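Local coordinates for peroxinectin A (Dictyostelium discoideum, PDB 6ERC), which uses hydrogen peroxide to oxidise phenolic donors at a heme, and also oxidises iodide and thiocyanate, at residues Phe78-Lys87 and Ile143-Val154. Sequence-based numbering, arbitrary orientation.
Sequences FLIHNMALSK and INSLGSYIDGNV. With NA (sodium ion), chain K; HEM (protoporphyrin IX containing Fe), chain F.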
loop_
_atom_site.group_PDB
_atom_site.type_symbol
_atom_site.label_atom_id
_atom_site.label_comp_id
_atom_site.label_asym_id
_atom_site.label_seq_id
_atom_site.Cartn_x
_atom_site.Cartn_y
_atom_site.Cartn_z
ATOM N N PHE A 78 -3.307 -1.530 3.463
ATOM C CA PHE A 78 -3.959 -2.790 3.122
ATOM C C PHE A 78 -4.433 -2.795 1.676
ATOM O O PHE A 78 -4.400 -3.838 1.016
ATOM C CB PHE A 78 -5.133 -3.036 4.070
ATOM C CG PHE A 78 -5.824 -4.346 3.852
ATOM C CD1 PHE A 78 -5.360 -5.498 4.465
ATOM C CD2 PHE A 78 -6.939 -4.429 3.039
ATOM C CE1 PHE A 78 -5.992 -6.703 4.267
ATOM C CE2 PHE A 78 -7.574 -5.633 2.838
ATOM C CZ PHE A 78 -7.100 -6.771 3.456
ATOM N N LEU A 79 -4.861 -1.639 1.165
ATOM C CA LEU A 79 -5.365 -1.564 -0.201
ATOM C C LEU A 79 -4.246 -1.755 -1.219
ATOM O O LEU A 79 -4.411 -2.488 -2.200
ATOM C CB LEU A 79 -6.070 -0.227 -0.418
ATOM C CG LEU A 79 -6.581 0.073 -1.829
ATOM C CD1 LEU A 79 -7.450 -1.055 -2.365
ATOM C CD2 LEU A 79 -7.357 1.384 -1.821
ATOM N N ILE A 80 -3.100 -1.097 -1.014
ATOM C CA ILE A 80 -2.021 -1.205 -1.992
ATOM C C ILE A 80 -1.485 -2.628 -2.046
ATOM O O ILE A 80 -1.070 -3.103 -3.110
ATOM C CB ILE A 80 -0.893 -0.195 -1.694
ATOM C CG1 ILE A 80 0.153 -0.234 -2.810
ATOM C CG2 ILE A 80 -0.235 -0.481 -0.353
ATOM C CD1 ILE A 80 -0.334 0.360 -4.117
ATOM N N HIS A 81 -1.472 -3.328 -0.913
ATOM C CA HIS A 81 -1.045 -4.721 -0.919
ATOM C C HIS A 81 -1.997 -5.620 -1.701
ATOM O O HIS A 81 -1.675 -6.794 -1.915
ATOM C CB HIS A 81 -0.897 -5.226 0.517
ATOM C CG HIS A 81 0.217 -4.574 1.273
ATOM N ND1 HIS A 81 0.402 -4.747 2.628
ATOM C CD2 HIS A 81 1.208 -3.746 0.862
ATOM C CE1 HIS A 81 1.457 -4.055 3.020
ATOM N NE2 HIS A 81 1.964 -3.437 1.968
ATOM N N ASN A 82 -3.150 -5.104 -2.126
ATOM C CA ASN A 82 -4.031 -5.808 -3.047
ATOM C C ASN A 82 -3.740 -5.490 -4.508
ATOM O O ASN A 82 -4.415 -6.037 -5.386
ATOM C CB ASN A 82 -5.498 -5.462 -2.756
ATOM C CG ASN A 82 -6.102 -6.325 -1.667
ATOM O OD1 ASN A 82 -6.560 -7.438 -1.928
ATOM N ND2 ASN A 82 -6.121 -5.809 -0.444
ATOM N N MET A 83 -2.759 -4.636 -4.795
ATOM C CA MET A 83 -2.641 -4.078 -6.139
ATOM C C MET A 83 -1.234 -4.114 -6.721
ATOM O O MET A 83 -1.085 -4.407 -7.908
ATOM C CB MET A 83 -3.153 -2.629 -6.124
ATOM C CG MET A 83 -4.618 -2.496 -5.744
ATOM S SD MET A 83 -5.201 -0.788 -5.719
ATOM C CE MET A 83 -5.019 -0.344 -7.439
ATOM N N ALA A 84 -0.202 -3.808 -5.935
ATOM C CA ALA A 84 1.120 -3.608 -6.515
ATOM C C ALA A 84 2.221 -4.076 -5.574
ATOM O O ALA A 84 2.132 -3.899 -4.358
ATOM C CB ALA A 84 1.342 -2.132 -6.861
ATOM N N LEU A 85 3.266 -4.663 -6.159
ATOM C CA LEU A 85 4.493 -4.980 -5.438
ATOM C C LEU A 85 5.670 -4.763 -6.375
ATOM O O LEU A 85 5.746 -5.395 -7.432
ATOM C CB LEU A 85 4.495 -6.420 -4.920
ATOM C CG LEU A 85 5.790 -6.841 -4.215
ATOM C CD1 LEU A 85 5.925 -6.130 -2.879
ATOM C CD2 LEU A 85 5.858 -8.345 -4.037
ATOM N N SER A 86 6.590 -3.883 -5.981
ATOM C CA SER A 86 7.803 -3.630 -6.758
ATOM C C SER A 86 8.914 -4.513 -6.198
ATOM O O SER A 86 9.796 -4.073 -5.459
ATOM C CB SER A 86 8.166 -2.153 -6.712
ATOM O OG SER A 86 7.141 -1.367 -7.294
ATOM N N LYS A 87 8.861 -5.786 -6.562
ATOM C CA LYS A 87 9.794 -6.763 -6.011
ATOM C C LYS A 87 11.190 -6.523 -6.575
ATOM O O LYS A 87 11.357 -6.531 -7.801
ATOM C CB LYS A 87 9.326 -8.179 -6.328
ATOM C CG LYS A 87 10.053 -9.266 -5.541
ATOM C CD LYS A 87 9.444 -10.644 -5.791
ATOM C CE LYS A 87 10.220 -11.749 -5.087
ATOM N NZ LYS A 87 10.168 -11.612 -3.603
ATOM N N ILE A 143 8.401 -4.411 -13.286
ATOM C CA ILE A 143 7.496 -5.562 -13.216
ATOM C C ILE A 143 6.690 -5.491 -11.928
ATOM O O ILE A 143 7.255 -5.345 -10.836
ATOM C CB ILE A 143 8.267 -6.901 -13.317
ATOM C CG1 ILE A 143 8.732 -7.166 -14.773
ATOM C CG2 ILE A 143 7.387 -8.056 -12.795
ATOM C CD1 ILE A 143 7.742 -7.963 -15.632
ATOM N N ASN A 144 5.372 -5.594 -12.062
ATOM C CA ASN A 144 4.479 -5.697 -10.913
ATOM C C ASN A 144 4.410 -7.156 -10.473
ATOM O O ASN A 144 3.814 -7.994 -11.159
ATOM C CB ASN A 144 3.079 -5.171 -11.243
ATOM C CG ASN A 144 2.186 -5.088 -10.021
ATOM O OD1 ASN A 144 2.613 -5.393 -8.907
ATOM N ND2 ASN A 144 0.953 -4.666 -10.217
ATOM N N SER A 145 5.015 -7.460 -9.331
ATOM C CA SER A 145 4.997 -8.817 -8.787
ATOM C C SER A 145 3.736 -9.103 -7.978
ATOM O O SER A 145 3.793 -9.742 -6.924
ATOM C CB SER A 145 6.253 -9.047 -7.947
ATOM O OG SER A 145 7.412 -9.058 -8.763
ATOM N N LEU A 146 2.586 -8.641 -8.460
ATOM C CA LEU A 146 1.319 -8.830 -7.773
ATOM C C LEU A 146 0.196 -8.570 -8.766
ATOM O O LEU A 146 0.350 -7.778 -9.699
ATOM C CB LEU A 146 1.192 -7.894 -6.568
ATOM C CG LEU A 146 0.495 -8.454 -5.331
ATOM C CD1 LEU A 146 1.379 -9.469 -4.624
ATOM C CD2 LEU A 146 0.117 -7.328 -4.390
ATOM N N GLY A 147 -0.931 -9.249 -8.562
ATOM C CA GLY A 147 -2.090 -9.029 -9.402
ATOM C C GLY A 147 -2.624 -7.618 -9.259
ATOM O O GLY A 147 -2.785 -7.121 -8.141
ATOM N N SER A 148 -2.905 -6.962 -10.385
ATOM C CA SER A 148 -3.333 -5.569 -10.361
ATOM C C SER A 148 -4.773 -5.397 -9.899
ATOM O O SER A 148 -5.161 -4.285 -9.525
ATOM C CB SER A 148 -3.170 -4.950 -11.751
ATOM O OG SER A 148 -1.815 -4.983 -12.163
ATOM N N TYR A 149 -5.570 -6.462 -9.919
ATOM C CA TYR A 149 -6.965 -6.373 -9.520
ATOM C C TYR A 149 -7.100 -6.466 -8.007
ATOM O O TYR A 149 -6.315 -7.135 -7.330
ATOM C CB TYR A 149 -7.784 -7.485 -10.179
ATOM C CG TYR A 149 -7.751 -7.459 -11.690
ATOM C CD1 TYR A 149 -8.628 -6.657 -12.408
ATOM C CD2 TYR A 149 -6.847 -8.239 -12.397
ATOM C CE1 TYR A 149 -8.602 -6.627 -13.789
ATOM C CE2 TYR A 149 -6.813 -8.217 -13.778
ATOM C CZ TYR A 149 -7.692 -7.410 -14.471
ATOM O OH TYR A 149 -7.660 -7.387 -15.848
ATOM N N ILE A 150 -8.104 -5.772 -7.479
ATOM C CA ILE A 150 -8.486 -5.925 -6.080
ATOM C C ILE A 150 -9.231 -7.249 -5.970
ATOM O O ILE A 150 -10.442 -7.316 -6.208
ATOM C CB ILE A 150 -9.338 -4.739 -5.593
ATOM C CG1 ILE A 150 -8.522 -3.443 -5.671
ATOM C CG2 ILE A 150 -9.812 -4.971 -4.166
ATOM C CD1 ILE A 150 -9.333 -2.181 -5.476
ATOM N N ASP A 151 -8.504 -8.316 -5.621
ATOM C CA ASP A 151 -9.011 -9.677 -5.742
ATOM C C ASP A 151 -8.753 -10.503 -4.486
ATOM O O ASP A 151 -8.784 -11.737 -4.546
ATOM C CB ASP A 151 -8.392 -10.366 -6.961
ATOM C CG ASP A 151 -6.871 -10.379 -6.921
ATOM O OD1 ASP A 151 -6.286 -9.820 -5.968
ATOM O OD2 ASP A 151 -6.260 -10.948 -7.848
ATOM N N GLY A 152 -8.502 -9.852 -3.352
ATOM C CA GLY A 152 -8.310 -10.566 -2.107
ATOM C C GLY A 152 -7.039 -11.375 -2.017
ATOM O O GLY A 152 -6.901 -12.176 -1.086
ATOM N N ASN A 153 -6.102 -11.197 -2.954
ATOM C CA ASN A 153 -4.828 -11.904 -2.879
ATOM C C ASN A 153 -4.169 -11.714 -1.522
ATOM O O ASN A 153 -3.389 -12.565 -1.079
ATOM C CB ASN A 153 -3.890 -11.418 -3.985
ATOM C CG ASN A 153 -3.404 -9.994 -3.752
ATOM O OD1 ASN A 153 -4.035 -9.030 -4.184
ATOM N ND2 ASN A 153 -2.279 -9.859 -3.060
ATOM N N VAL A 154 -4.459 -10.595 -0.856
ATOM C CA VAL A 154 -3.918 -10.340 0.473
ATOM C C VAL A 154 -4.301 -11.450 1.445
ATOM O O VAL A 154 -3.550 -11.752 2.380
ATOM C CB VAL A 154 -4.394 -8.959 0.967
ATOM C CG1 VAL A 154 -5.917 -8.896 1.002
ATOM C CG2 VAL A 154 -3.809 -8.646 2.333
HETATM NA NA NA K . -4.457 -8.236 -6.444
HETATM C CHA HEM F . 5.911 0.681 -0.285
HETATM C CHB HEM F . 6.568 0.455 4.500
HETATM C CHC HEM F . 2.284 2.661 5.171
HETATM C CHD HEM F . 1.758 3.095 0.376
HETATM C C1A HEM F . 6.483 0.488 0.948
HETATM C C2A HEM F . 7.822 0.012 1.192
HETATM C C3A HEM F . 8.014 -0.051 2.512
HETATM C C4A HEM F . 6.790 0.381 3.149
HETATM C CMA HEM F . 9.293 -0.507 3.249
HETATM C CAA HEM F . 8.833 -0.336 0.087
HETATM C CBA HEM F . 9.940 0.706 0.159
HETATM C CGA HEM F . 10.639 0.804 -1.171
HETATM O O1A HEM F . 9.987 1.194 -2.174
HETATM O O2A HEM F . 11.858 0.503 -1.229
HETATM C C1B HEM F . 5.457 1.013 5.085
HETATM C C2B HEM F . 5.224 1.090 6.506
HETATM C C3B HEM F . 4.039 1.694 6.700
HETATM C C4B HEM F . 3.488 2.021 5.399
HETATM C CMB HEM F . 6.221 0.535 7.542
HETATM C CAB HEM F . 3.311 2.036 8.020
HETATM C CBB HEM F . 3.843 1.817 9.228
HETATM C C1C HEM F . 1.764 2.983 3.936
HETATM C C2C HEM F . 0.510 3.670 3.681
HETATM C C3C HEM F . 0.366 3.786 2.343
HETATM C C4C HEM F . 1.527 3.177 1.732
HETATM C CMC HEM F . -0.408 4.142 4.829
HETATM C CAC HEM F . -0.741 4.413 1.455
HETATM C CBC HEM F . -1.863 4.990 1.891
HETATM C C1D HEM F . 2.811 2.442 -0.217
HETATM C C2D HEM F . 2.978 2.216 -1.634
HETATM C C3D HEM F . 4.129 1.560 -1.807
HETATM C C4D HEM F . 4.722 1.330 -0.513
HETATM C CMD HEM F . 1.996 2.693 -2.723
HETATM C CAD HEM F . 4.746 1.070 -3.129
HETATM C CBD HEM F . 4.000 -0.217 -3.470
HETATM C CGD HEM F . 4.906 -1.206 -4.162
HETATM O O1D HEM F . 5.623 -1.956 -3.451
HETATM O O2D HEM F . 4.917 -1.262 -5.418
HETATM N NA HEM F . 5.878 0.702 2.167
HETATM N NB HEM F . 4.382 1.589 4.438
HETATM N NC HEM F . 2.354 2.698 2.724
HETATM N ND HEM F . 3.893 1.887 0.436
HETATM FE FE HEM F . 4.107 1.691 2.411
#
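The carbonyl oxygen of N82 and four oxygens of 143-154 close round one sodium ion. N82 O lies 2.4 Å from the metal; the backbone oxygens of G147 and Y149 and side-chain OD1 of D151 and N153 supply the other four ligands. The metal draws these acceptors together, leaving N82 O and Y149 O only 2.9 Å apart without a hydrogen bond. N153 also turns ND2 to H81 O in a weak bond, its CG set between backbone N and carbonyl carbon (chi1 70°), and the same amide thus serves metal and peptide. N82, the sodium ligand, directly follows H81, the predicted proton acceptor, whose side chain borders R213.

Along the N82 side chain, CB passes N153 OD1 and CG faces V154 CG1; that methyl sits off the end of the amide, near both OD1 (3.3 Å) and ND2 (3.4 Å), and ND2 bends back to hydrogen-bond F78 O. V154 also sets both methyls against the F78 ring, whose other neighbours include H224 of helix 218-241.

Farther along, the N144 amide spans A84, joining M83 O and L85 N on its two sides: ND2 gives M83 O an almost straight bond (3.1 Å, 177°) in the carbonyl plane, while OD1 accepts from L85 N, which lies tilted 26° from the plane of the N144 side-chain carbonyl. S145 N returns a bond to L85 O. An alanine in place of N144 would probably leave M83 O and L85 N without these mates and the 83-85 backbone less fixed. Next in the chain, S86 OG donates to heme O2D. Metal ligation and paired amide bonds therefore tie residues 81-85, just before the propionate-binding S86, to 143-154, consistent with fixing the distal heme wall.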